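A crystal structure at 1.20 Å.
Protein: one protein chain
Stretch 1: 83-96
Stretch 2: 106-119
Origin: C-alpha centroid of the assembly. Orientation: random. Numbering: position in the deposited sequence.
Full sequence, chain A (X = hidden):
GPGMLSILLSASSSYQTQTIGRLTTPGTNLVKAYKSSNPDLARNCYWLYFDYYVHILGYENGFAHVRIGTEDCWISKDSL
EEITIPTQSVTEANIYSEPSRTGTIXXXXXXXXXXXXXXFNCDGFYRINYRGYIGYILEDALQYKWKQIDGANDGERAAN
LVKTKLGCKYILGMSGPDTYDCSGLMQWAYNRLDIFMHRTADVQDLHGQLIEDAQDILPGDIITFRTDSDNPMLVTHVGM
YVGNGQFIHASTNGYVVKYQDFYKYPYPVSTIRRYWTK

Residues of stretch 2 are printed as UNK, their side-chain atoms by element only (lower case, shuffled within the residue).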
# COMPACT_ATOMS: atom_id res chain seq x y z
N ILE A 83 -15.55 -0.81 -2.55
CA ILE A 83 -15.35 -2.24 -2.70
C ILE A 83 -15.76 -2.92 -1.42
O ILE A 83 -15.32 -2.51 -0.34
CB ILE A 83 -13.83 -2.50 -2.90
CG1 ILE A 83 -13.30 -1.87 -4.19
CG2 ILE A 83 -13.50 -4.00 -2.77
CD1 ILE A 83 -13.87 -2.50 -5.43
N THR A 84 -16.54 -4.00 -1.54
CA THR A 84 -16.71 -4.94 -0.43
C THR A 84 -16.28 -6.33 -0.88
O THR A 84 -16.38 -6.66 -2.06
CB THR A 84 -18.15 -4.95 0.15
OG1 THR A 84 -19.06 -5.43 -0.83
CG2 THR A 84 -18.55 -3.52 0.56
N ILE A 85 -15.81 -7.14 0.06
CA ILE A 85 -15.15 -8.40 -0.26
C ILE A 85 -15.78 -9.58 0.47
O ILE A 85 -15.62 -9.73 1.68
CB ILE A 85 -13.63 -8.32 0.02
CG1 ILE A 85 -13.01 -7.13 -0.70
CG2 ILE A 85 -12.96 -9.61 -0.39
CD1 ILE A 85 -11.58 -6.82 -0.26
N PRO A 86 -16.48 -10.47 -0.23
CA PRO A 86 -17.03 -11.67 0.43
C PRO A 86 -15.94 -12.63 0.85
O PRO A 86 -14.98 -12.84 0.11
CB PRO A 86 -17.89 -12.31 -0.66
CG PRO A 86 -18.17 -11.21 -1.61
CD PRO A 86 -16.96 -10.34 -1.61
N THR A 87 -16.11 -13.23 2.02
CA THR A 87 -15.21 -14.27 2.49
C THR A 87 -15.98 -15.13 3.50
O THR A 87 -17.21 -14.98 3.65
CB THR A 87 -13.89 -13.66 3.01
OG1 THR A 87 -12.97 -14.73 3.30
CG2 THR A 87 -14.11 -12.81 4.21
N GLN A 88 -15.27 -15.99 4.21
CA GLN A 88 -15.83 -16.81 5.28
C GLN A 88 -14.89 -16.85 6.47
O GLN A 88 -13.67 -16.71 6.32
CB GLN A 88 -16.18 -18.21 4.81
CG GLN A 88 -14.99 -19.04 4.52
CD GLN A 88 -15.44 -20.47 4.22
OE1 GLN A 88 -15.14 -21.42 4.95
NE2 GLN A 88 -16.24 -20.61 3.16
N SER A 89 -15.45 -17.03 7.66
CA SER A 89 -14.61 -17.21 8.82
C SER A 89 -14.16 -18.66 8.88
O SER A 89 -14.84 -19.58 8.39
CB SER A 89 -15.34 -16.83 10.11
OG SER A 89 -16.39 -17.74 10.40
N VAL A 90 -13.01 -18.88 9.48
CA VAL A 90 -12.46 -20.22 9.63
C VAL A 90 -12.47 -20.70 11.07
O VAL A 90 -12.21 -21.89 11.32
CB VAL A 90 -11.03 -20.32 9.04
CG1 VAL A 90 -11.04 -19.88 7.58
CG2 VAL A 90 -10.06 -19.49 9.86
N THR A 91 -12.67 -19.80 12.03
CA THR A 91 -12.68 -20.11 13.45
C THR A 91 -13.73 -19.23 14.10
O THR A 91 -13.97 -18.13 13.64
CB THR A 91 -11.31 -19.78 14.09
OG1 THR A 91 -10.26 -20.37 13.32
CG2 THR A 91 -11.20 -20.35 15.51
N GLU A 92 -14.36 -19.72 15.16
CA GLU A 92 -15.32 -18.89 15.88
C GLU A 92 -14.63 -17.63 16.41
O GLU A 92 -13.44 -17.64 16.76
CB GLU A 92 -15.97 -19.66 17.03
CG GLU A 92 -15.00 -20.06 18.14
CD GLU A 92 -15.71 -20.70 19.36
OE1 GLU A 92 -16.97 -20.64 19.47
OE2 GLU A 92 -14.98 -21.27 20.21
N ALA A 93 -15.38 -16.53 16.44
CA ALA A 93 -14.83 -15.24 16.86
C ALA A 93 -16.00 -14.33 17.23
O ALA A 93 -17.16 -14.62 16.93
CB ALA A 93 -14.04 -14.59 15.74
N ASN A 94 -15.69 -13.23 17.92
CA ASN A 94 -16.65 -12.16 18.14
C ASN A 94 -16.41 -11.02 17.15
O ASN A 94 -15.26 -10.68 16.84
CB ASN A 94 -16.50 -11.59 19.54
CG ASN A 94 -17.02 -12.52 20.61
OD1 ASN A 94 -18.02 -13.21 20.43
ND2 ASN A 94 -16.32 -12.55 21.73
N ILE A 95 -17.49 -10.42 16.70
CA ILE A 95 -17.44 -9.08 16.11
C ILE A 95 -17.47 -8.09 17.27
O ILE A 95 -18.40 -8.11 18.08
CB ILE A 95 -18.62 -8.85 15.14
CG1 ILE A 95 -18.50 -9.76 13.93
CG2 ILE A 95 -18.64 -7.37 14.71
CD1 ILE A 95 -19.72 -9.76 13.05
N TYR A 96 -16.45 -7.22 17.35
CA TYR A 96 -16.32 -6.23 18.41
C TYR A 96 -16.67 -4.84 17.91
O TYR A 96 -16.60 -4.55 16.71
CB TYR A 96 -14.89 -6.24 18.97
CG TYR A 96 -14.56 -7.47 19.74
CD1 TYR A 96 -15.11 -7.69 20.99
CD2 TYR A 96 -13.75 -8.43 19.20
CE1 TYR A 96 -14.81 -8.80 21.70
CE2 TYR A 96 -13.39 -9.55 19.90
CZ TYR A 96 -13.97 -9.75 21.16
OH TYR A 96 -13.66 -10.85 21.92
N UNK A 106 -20.57 -7.13 19.45
CA UNK A 106 -21.69 -6.85 18.58
C UNK A 106 -22.43 -8.14 18.28
O UNK A 106 -23.66 -8.21 18.37
c UNK A 106 -22.36 -5.95 16.32
c UNK A 106 -20.49 -4.89 17.60
c UNK A 106 -21.19 -6.17 17.28
N UNK A 107 -21.67 -9.18 17.93
CA UNK A 107 -22.26 -10.46 17.55
C UNK A 107 -21.21 -11.56 17.55
O UNK A 107 -20.11 -11.37 17.03
c UNK A 107 -24.70 -11.94 16.26
n UNK A 107 -24.63 -14.79 15.72
n UNK A 107 -26.65 -14.61 14.59
n UNK A 107 -25.69 -12.72 15.47
c UNK A 107 -25.66 -14.04 15.27
c UNK A 107 -22.85 -10.30 16.13
c UNK A 107 -23.49 -11.49 15.48
N UNK A 108 -21.57 -12.71 18.11
CA UNK A 108 -20.78 -13.92 17.98
C UNK A 108 -20.91 -14.45 16.56
O UNK A 108 -21.98 -14.43 15.96
o UNK A 108 -19.15 -20.09 18.12
c UNK A 108 -21.32 -14.97 18.96
c UNK A 108 -20.93 -18.58 17.95
c UNK A 108 -21.46 -17.32 18.13
c UNK A 108 -18.86 -17.83 18.97
c UNK A 108 -20.73 -16.31 18.76
c UNK A 108 -19.64 -18.83 18.36
c UNK A 108 -19.41 -16.58 19.17
N UNK A 109 -19.79 -14.89 16.00
CA UNK A 109 -19.76 -15.44 14.65
C UNK A 109 -19.22 -16.86 14.68
O UNK A 109 -18.04 -17.06 15.03
c UNK A 109 -19.30 -13.15 13.75
c UNK A 109 -18.87 -14.58 13.73
c UNK A 109 -18.95 -15.12 12.34
N UNK A 110 -20.05 -17.86 14.37
CA UNK A 110 -19.54 -19.23 14.35
C UNK A 110 -18.56 -19.42 13.21
O UNK A 110 -18.52 -18.68 12.23
c UNK A 110 -21.85 -19.22 13.75
c UNK A 110 -20.79 -20.10 14.15
c UNK A 110 -21.49 -17.80 14.07
N UNK A 111 -17.72 -20.42 13.40
CA UNK A 111 -16.81 -20.79 12.35
C UNK A 111 -17.59 -21.11 11.08
O UNK A 111 -18.72 -21.58 11.12
c UNK A 111 -15.97 -22.00 12.77
N UNK A 112 -16.96 -20.87 9.93
CA UNK A 112 -17.51 -21.18 8.62
C UNK A 112 -18.67 -20.29 8.21
O UNK A 112 -19.55 -20.72 7.45
n UNK A 112 -17.27 -24.73 7.96
c UNK A 112 -18.03 -22.62 8.57
o UNK A 112 -16.72 -23.04 6.62
c UNK A 112 -17.29 -23.47 7.63
N UNK A 113 -18.76 -19.09 8.78
CA UNK A 113 -19.82 -18.15 8.46
C UNK A 113 -19.44 -17.34 7.22
O UNK A 113 -18.30 -16.88 7.08
o UNK A 113 -20.59 -17.84 10.75
c UNK A 113 -20.01 -17.18 9.62
N UNK A 114 -20.40 -17.10 6.36
CA UNK A 114 -20.21 -16.16 5.27
C UNK A 114 -20.30 -14.73 5.80
O UNK A 114 -21.27 -14.37 6.46
c UNK A 114 -21.42 -17.74 3.60
c UNK A 114 -21.29 -16.35 4.22
n UNK A 114 -19.79 -19.38 2.99
c UNK A 114 -20.22 -18.14 2.82
o UNK A 114 -19.66 -17.32 2.07
N UNK A 115 -19.31 -13.91 5.49
CA UNK A 115 -19.23 -12.52 5.94
C UNK A 115 -18.76 -11.64 4.78
O UNK A 115 -18.26 -12.13 3.76
c UNK A 115 -18.29 -12.35 7.16
c UNK A 115 -16.81 -12.52 6.75
c UNK A 115 -18.66 -13.34 8.31
N UNK A 116 -18.92 -10.34 4.94
CA UNK A 116 -18.45 -9.40 3.93
C UNK A 116 -17.46 -8.44 4.57
O UNK A 116 -17.80 -7.75 5.54
o UNK A 116 -20.58 -9.54 2.77
c UNK A 116 -19.63 -8.63 3.34
c UNK A 116 -19.16 -7.65 2.27
N UNK A 117 -16.25 -8.35 4.00
CA UNK A 117 -15.26 -7.39 4.44
C UNK A 117 -15.61 -6.01 3.93
O UNK A 117 -15.77 -5.79 2.72
c UNK A 117 -13.85 -7.82 3.99
c UNK A 117 -12.84 -6.64 4.13
c UNK A 117 -12.19 -9.77 4.14
c UNK A 117 -13.40 -9.09 4.72
N UNK A 118 -15.61 -5.04 4.86
CA UNK A 118 -15.87 -3.63 4.60
C UNK A 118 -14.63 -2.77 4.75
O UNK A 118 -14.59 -1.67 4.15
c UNK A 118 -19.23 -3.24 6.55
c UNK A 118 -18.27 -3.86 5.54
c UNK A 118 -18.90 -3.91 4.21
c UNK A 118 -16.93 -3.08 5.56
N UNK A 119 -13.65 -3.20 5.55
CA UNK A 119 -12.39 -2.47 5.72
C UNK A 119 -11.36 -3.50 6.15
O UNK A 119 -11.71 -4.57 6.66
o UNK A 119 -10.56 -0.34 5.77
c UNK A 119 -11.35 -0.40 6.75
c UNK A 119 -12.52 -1.33 6.75
o UNK A 119 -11.21 0.35 7.74
O HOH W 1 -15.96 -1.15 1.86

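Position 106 carries three carbons, one bearing the other two; its CB lies 3.8 Å from Ile95 CG2, and its backbone N donates to Ile95 O at 2.7 Å. A fork at CB without oxygen fits Val106.

Position 107 has three carbons, a nitrogen, then a carbon bearing two nitrogens. This guanidinium identifies Arg107, whose end leads away from stretch 1 while its backbone O accepts from Ile95 N at 2.8 Å.

At 108, one carbon leads to a six-carbon ring bearing an oxygen, which lies 2.6 Å from Glu92 OE1. A phenol means Tyr108; its OH donates to that carboxylate, and Asn94 OD1 lies at the ring edge.

Position 109 has three carbons forked at CB, one 3.5 Å from Ile95 CD1: Val109.

At 110, three carbons close a ring onto the backbone N, so this is Pro110, pointing away from stretch 1.

Position 111 has a single carbon, CB, 3.7 Å from Glu92 N: Ala111.

Position 112 has two carbons, the second bearing an oxygen and a nitrogen, a short amide: Asn112. Its phi/psi of 70/24° suits the third place of the type II turn from Pro110, and its N makes a weak bond to Ser89 O at 2.9 Å.

Position 113 holds one carbon and one oxygen, with CB 3.7 Å from Ser89 OG: Ser113. Its OG donates to Pro110 O at 2.7 Å, bracing the turn, while its N donates to Ser89 OG at 3.2 Å.

Three carbons at 114, the third bearing oxygen and nitrogen, make a longer amide, Gln114, paired with Gln88 at a CA-CA distance of 4.4 Å.

Position 115 is again three carbons forked at CB, one 3.7 Å from Thr87 CG2: Val115.

At 116, CB bears one oxygen and one carbon: Thr116, whose CG2 lies 3.6 Å from Thr84 CB.

Position 117 has four carbons, forked at the first with one two-carbon arm: Ile117, whose CD1 reaches Thr87 CG2 at 3.6 Å.

Position 118 has four carbons forked at the second, Leu118; Leu118 CD2 meets Thr84 CG2 at 3.7 Å.

Position 119 has two carbons, the second bearing two oxygens: Asp119, without contact here.

Two antiparallel strand pairs make the contact. Ile85 and Thr87 exchange paired backbone bonds with Ile117 and Val115, as Ala93 does with Val109. Ile85, Thr87, Val115 and Ile117 share one sheet face, as do Ile95 and Val109 in the other pair. Between these ladders, Ser89 N donates to Ser113 O at 2.9 Å, tying the turn to stretch 1.

Stretch 2 (106-119) VRYVPANSQVTILD
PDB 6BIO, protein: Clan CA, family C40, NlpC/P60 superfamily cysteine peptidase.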